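Local atomic coordinates of O-methyltransferase family 2 (Planctopirus limnophila, PDB entry 5I2H), a protein that probably transfers a methyl group from S-adenosyl-L-methionine to a hydroxyl oxygen of its substrate, forms a dimer, and can bind the flavone apigenin. Residues L33-H39 with I110-Q115; W221-D227 with R247-G253. One frame throughout, in Å; residues are numbered along the deposited sequence.

From the N terminus the chain passes helix 18-24 and then helix 26-39 and, after 70 further residues made mostly of helices, comes back along the turns of 110-115 to close contact 1. That loop is complete before contact 2 opens, so the two lie in series. Contact 2 closes a shorter loop: strand 222-227, helix 229-241 and strand 248-252 form one beta-alpha-beta unit. The centres of contact 1 and contact 2 are about 46 Å apart, and the nearest atoms of contact 1 and contact 2 about 32 Å apart. Contact 1 joins a helix of the dimerisation domain to the loop between helices 107-110 and 117-128, beside the second subunit; contact 2 belongs to the Rossmann-like methyltransferase domain.

Contact 1. Residues L33-H39 with I110-Q115; sequences LAASVAH and ISLAAQ
Residues 33-39 continue a helix through the bonds Val37 N to Leu33 O (2.9 Å) and Ala38 N to Ala34 O (2.9 Å), with a wider pi-type turn at 35-39. Segment 110-115 leaves helix 107-110 in successive turns, Ala114 N bonding Ser111 O at 2.9 Å. The segments approach where CA of Ala34 lies 5.2 Å from CA of Ala114 and CA of Ala38 5.5 Å from CA of Ser111. Small side chains permit this: CB of Ala38 meets CB of Ala114 at 3.5 Å, and CB of Ala34 meets CB of Ala113 at 3.9 Å. Ile110 (m, m) places CG2 3.8 Å from Val37 CG2 and 3.9 Å from Leu33 CB. His39 (chi1 m, chi2 -91°) donates from NE2 to Ala114 O at 2.7 Å and 173°, with the oxygen near the ring plane. Phe24 of the second subunit packs on Ile110 and Ala113, and Leu23 of that subunit on Leu33, placing this helix-to-loop contact at the dimer interface of the helical dimerisation region.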
# COMPACT_ATOMS: atom_id res chain seq x y z
N LEU A 33 -9.49 4.05 1.42
CA LEU A 33 -9.67 4.72 2.72
C LEU A 33 -10.16 6.14 2.53
O LEU A 33 -11.16 6.55 3.14
CB LEU A 33 -8.36 4.70 3.53
CG LEU A 33 -8.09 3.35 4.19
CD1 LEU A 33 -6.64 3.31 4.67
CD2 LEU A 33 -9.08 3.07 5.34
N ALA A 34 -9.46 6.91 1.68
CA ALA A 34 -9.85 8.31 1.46
C ALA A 34 -11.22 8.41 0.81
O ALA A 34 -12.03 9.28 1.17
CB ALA A 34 -8.79 9.05 0.63
N ALA A 35 -11.50 7.56 -0.19
CA ALA A 35 -12.83 7.56 -0.81
C ALA A 35 -13.92 7.26 0.22
O ALA A 35 -14.97 7.91 0.24
CB ALA A 35 -12.89 6.53 -1.95
N SER A 36 -13.67 6.29 1.10
CA SER A 36 -14.71 5.84 2.01
C SER A 36 -14.94 6.83 3.14
O SER A 36 -16.10 7.04 3.56
CB SER A 36 -14.33 4.48 2.59
OG SER A 36 -14.21 3.57 1.53
N VAL A 37 -13.88 7.45 3.64
CA VAL A 37 -14.03 8.44 4.72
C VAL A 37 -14.56 9.75 4.18
O VAL A 37 -15.55 10.31 4.70
CB VAL A 37 -12.68 8.66 5.43
CG1 VAL A 37 -12.74 9.89 6.39
CG2 VAL A 37 -12.24 7.42 6.15
N ALA A 38 -13.90 10.30 3.14
CA ALA A 38 -14.11 11.70 2.80
C ALA A 38 -15.16 11.94 1.73
O ALA A 38 -15.71 13.04 1.65
CB ALA A 38 -12.80 12.35 2.37
N HIS A 39 -15.45 10.95 0.88
CA HIS A 39 -16.41 11.14 -0.20
C HIS A 39 -17.71 10.38 -0.00
O HIS A 39 -18.79 10.92 -0.30
CB HIS A 39 -15.81 10.72 -1.54
CG HIS A 39 -14.69 11.60 -2.00
ND1 HIS A 39 -14.90 12.70 -2.79
CD2 HIS A 39 -13.36 11.57 -1.73
CE1 HIS A 39 -13.74 13.29 -3.03
NE2 HIS A 39 -12.79 12.63 -2.39
N ILE A 110 -6.99 10.84 7.37
CA ILE A 110 -7.27 10.12 6.12
C ILE A 110 -7.73 11.08 5.03
O ILE A 110 -7.37 10.93 3.86
CB ILE A 110 -8.33 9.03 6.37
CG1 ILE A 110 -7.88 8.08 7.49
CG2 ILE A 110 -8.69 8.30 5.07
CD1 ILE A 110 -6.58 7.42 7.25
N SER A 111 -8.46 12.12 5.42
CA SER A 111 -9.00 13.05 4.44
C SER A 111 -7.94 13.92 3.80
O SER A 111 -8.26 14.60 2.82
CB SER A 111 -10.08 13.89 5.11
OG SER A 111 -11.21 13.07 5.42
N LEU A 112 -6.72 13.93 4.32
CA LEU A 112 -5.61 14.62 3.66
C LEU A 112 -5.36 14.08 2.26
O LEU A 112 -4.70 14.76 1.45
CB LEU A 112 -4.33 14.47 4.47
CG LEU A 112 -4.36 15.26 5.79
CD1 LEU A 112 -3.20 14.84 6.67
CD2 LEU A 112 -4.30 16.75 5.50
N ALA A 113 -5.85 12.89 1.95
CA ALA A 113 -5.71 12.31 0.63
C ALA A 113 -6.99 12.42 -0.19
O ALA A 113 -7.06 11.83 -1.27
CB ALA A 113 -5.29 10.84 0.73
N ALA A 114 -8.00 13.15 0.30
CA ALA A 114 -9.32 13.12 -0.33
C ALA A 114 -9.30 13.68 -1.75
O ALA A 114 -10.16 13.35 -2.57
CB ALA A 114 -10.33 13.91 0.50
N GLN A 115 -8.36 14.56 -2.04
CA GLN A 115 -8.33 15.25 -3.32
C GLN A 115 -7.16 14.81 -4.18
O GLN A 115 -6.88 15.45 -5.20
CB GLN A 115 -8.31 16.76 -3.10
CG GLN A 115 -9.54 17.23 -2.34
CD GLN A 115 -10.80 17.06 -3.16
OE1 GLN A 115 -10.81 17.38 -4.34
NE2 GLN A 115 -11.84 16.50 -2.56

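Contact 2. Residues W221-D227 with R247-G253; sequences WRGIIFD and RLELHAG
A parallel strand pair of a Rossmann-like beta-alpha-beta unit forms this contact, helix 229-241 linking strands 222-227 and 248-252. The strand axes approach to 4.7 Å at 17°, and the register runs from Gly223 opposite Leu248 to Asp227 opposite Ala252. Backbone bonds alternate: Gly223 N to Arg247 O (2.9 Å), Glu249 N to Gly223 O (3.0 Å), Ile225 N to Glu249 O (2.9 Å), His251 N to Ile225 O (2.8 Å, 179°), Asp227 N to His251 O (3.0 Å) and Gly253 N to Asp227 O (3.1 Å). On one face, Ile225 CG1 touches Leu248 CD1 at 3.9 Å and Leu250 CD2 at 3.7 Å, beneath helix 229-241. At Gly223 a CB would clash with Leu248 CD1. The face of Ile224 and Phe226 also carries Glu249 (m, t), whose OE2 forms a salt bridge with Arg222 NH2 (3.0 Å) and whose OE1 accepts from His251 NE2 (2.8 Å). Phe226 (t) lays its ring face under Gly253 N. Arg247 (m, t, m) bends at chi3 and donates from NH1 to Trp221 O at 2.9 Å, while its NH2 bonds Leu215 O. Asp227 OD2 accepts from Gly206 N at the strand's C-terminal end. With strand 248-252 outermost and 222-227 hydrogen-bonded to 199-203 beyond, this is the 3-2 edge pair of the class I methyltransferase sheet, order 3-2-1-4-5-7-6.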
# COMPACT_ATOMS: atom_id res chain seq x y z
N TRP A 221 1.51 -32.39 -27.54
CA TRP A 221 0.32 -31.55 -27.59
C TRP A 221 0.46 -30.49 -28.66
O TRP A 221 1.55 -30.24 -29.18
CB TRP A 221 0.06 -30.86 -26.25
CG TRP A 221 -0.37 -31.78 -25.16
CD1 TRP A 221 -0.16 -33.13 -25.08
CD2 TRP A 221 -1.09 -31.41 -23.98
NE1 TRP A 221 -0.68 -33.62 -23.89
CE2 TRP A 221 -1.26 -32.58 -23.21
CE3 TRP A 221 -1.60 -30.20 -23.50
CZ2 TRP A 221 -1.93 -32.58 -21.99
CZ3 TRP A 221 -2.26 -30.19 -22.29
CH2 TRP A 221 -2.42 -31.39 -21.54
N ARG A 222 -0.66 -29.85 -28.98
CA ARG A 222 -0.69 -28.69 -29.86
C ARG A 222 -1.44 -27.57 -29.16
O ARG A 222 -2.34 -27.81 -28.36
CB ARG A 222 -1.36 -28.96 -31.23
CG ARG A 222 -0.57 -29.87 -32.15
CD ARG A 222 -1.18 -29.95 -33.57
NE ARG A 222 -1.36 -28.67 -34.28
CZ ARG A 222 -0.48 -28.15 -35.14
NH1 ARG A 222 0.67 -28.76 -35.39
NH2 ARG A 222 -0.75 -27.00 -35.76
N GLY A 223 -1.09 -26.34 -29.49
CA GLY A 223 -1.68 -25.18 -28.86
C GLY A 223 -2.28 -24.24 -29.88
O GLY A 223 -1.85 -24.19 -31.03
N ILE A 224 -3.27 -23.49 -29.44
CA ILE A 224 -3.92 -22.48 -30.26
C ILE A 224 -4.07 -21.24 -29.39
O ILE A 224 -4.66 -21.30 -28.31
CB ILE A 224 -5.29 -22.93 -30.78
CG1 ILE A 224 -5.16 -24.23 -31.60
CG2 ILE A 224 -5.92 -21.80 -31.57
CD1 ILE A 224 -6.52 -24.83 -31.99
N ILE A 225 -3.52 -20.11 -29.83
CA ILE A 225 -3.77 -18.84 -29.18
C ILE A 225 -4.84 -18.11 -29.97
O ILE A 225 -4.68 -17.86 -31.17
CB ILE A 225 -2.50 -17.98 -29.11
CG1 ILE A 225 -1.28 -18.82 -28.65
CG2 ILE A 225 -2.76 -16.73 -28.26
CD1 ILE A 225 -1.46 -19.48 -27.26
N PHE A 226 -5.91 -17.71 -29.28
CA PHE A 226 -7.03 -16.98 -29.88
C PHE A 226 -7.06 -15.59 -29.26
O PHE A 226 -7.22 -15.47 -28.04
CB PHE A 226 -8.32 -17.77 -29.59
CG PHE A 226 -9.58 -17.18 -30.17
CD1 PHE A 226 -10.16 -16.03 -29.63
CD2 PHE A 226 -10.28 -17.84 -31.17
CE1 PHE A 226 -11.34 -15.51 -30.14
CE2 PHE A 226 -11.48 -17.33 -31.67
CZ PHE A 226 -12.01 -16.17 -31.16
N ASP A 227 -6.86 -14.54 -30.06
CA ASP A 227 -6.81 -13.19 -29.49
C ASP A 227 -6.91 -12.17 -30.62
O ASP A 227 -7.11 -12.53 -31.79
CB ASP A 227 -5.54 -12.99 -28.64
CG ASP A 227 -5.77 -12.03 -27.48
OD1 ASP A 227 -6.46 -11.01 -27.68
OD2 ASP A 227 -5.28 -12.28 -26.37
N ARG A 247 4.10 -26.18 -33.31
CA ARG A 247 2.97 -26.84 -32.67
C ARG A 247 1.98 -25.83 -32.13
O ARG A 247 1.10 -26.17 -31.33
CB ARG A 247 3.44 -27.78 -31.56
CG ARG A 247 4.23 -28.97 -32.04
CD ARG A 247 4.49 -29.93 -30.89
NE ARG A 247 5.50 -29.44 -29.93
CZ ARG A 247 5.33 -29.33 -28.61
NH1 ARG A 247 4.17 -29.66 -28.02
NH2 ARG A 247 6.36 -28.92 -27.87
N LEU A 248 2.09 -24.58 -32.57
CA LEU A 248 1.24 -23.49 -32.13
C LEU A 248 0.58 -22.83 -33.35
O LEU A 248 1.24 -22.59 -34.37
CB LEU A 248 2.06 -22.46 -31.33
CG LEU A 248 1.29 -21.44 -30.54
CD1 LEU A 248 0.66 -22.10 -29.30
CD2 LEU A 248 2.24 -20.33 -30.14
N GLU A 249 -0.71 -22.55 -33.25
CA GLU A 249 -1.40 -21.73 -34.23
C GLU A 249 -1.89 -20.48 -33.55
O GLU A 249 -2.28 -20.53 -32.38
CB GLU A 249 -2.60 -22.43 -34.84
CG GLU A 249 -2.30 -23.71 -35.52
CD GLU A 249 -3.58 -24.48 -35.90
OE1 GLU A 249 -4.73 -23.99 -35.72
OE2 GLU A 249 -3.40 -25.62 -36.35
N LEU A 250 -1.91 -19.38 -34.30
CA LEU A 250 -2.36 -18.08 -33.82
C LEU A 250 -3.60 -17.69 -34.62
O LEU A 250 -3.52 -17.55 -35.85
CB LEU A 250 -1.26 -17.02 -33.98
CG LEU A 250 0.10 -17.44 -33.44
CD1 LEU A 250 1.20 -16.39 -33.78
CD2 LEU A 250 0.05 -17.72 -31.93
N HIS A 251 -4.73 -17.52 -33.94
CA HIS A 251 -5.99 -17.19 -34.57
C HIS A 251 -6.52 -15.86 -34.06
O HIS A 251 -6.71 -15.69 -32.84
CB HIS A 251 -7.03 -18.27 -34.33
CG HIS A 251 -6.70 -19.56 -34.97
ND1 HIS A 251 -7.42 -20.07 -36.02
CD2 HIS A 251 -5.69 -20.43 -34.74
CE1 HIS A 251 -6.90 -21.23 -36.38
NE2 HIS A 251 -5.85 -21.47 -35.62
N ALA A 252 -6.78 -14.94 -34.99
CA ALA A 252 -7.42 -13.68 -34.66
C ALA A 252 -8.92 -13.91 -34.58
O ALA A 252 -9.51 -14.58 -35.44
CB ALA A 252 -7.09 -12.61 -35.72
N GLY A 253 -9.53 -13.37 -33.55
CA GLY A 253 -10.96 -13.52 -33.48
C GLY A 253 -11.51 -12.76 -32.30
O GLY A 253 -10.77 -12.31 -31.42
O HOH W 1 -4.58 -27.61 -33.85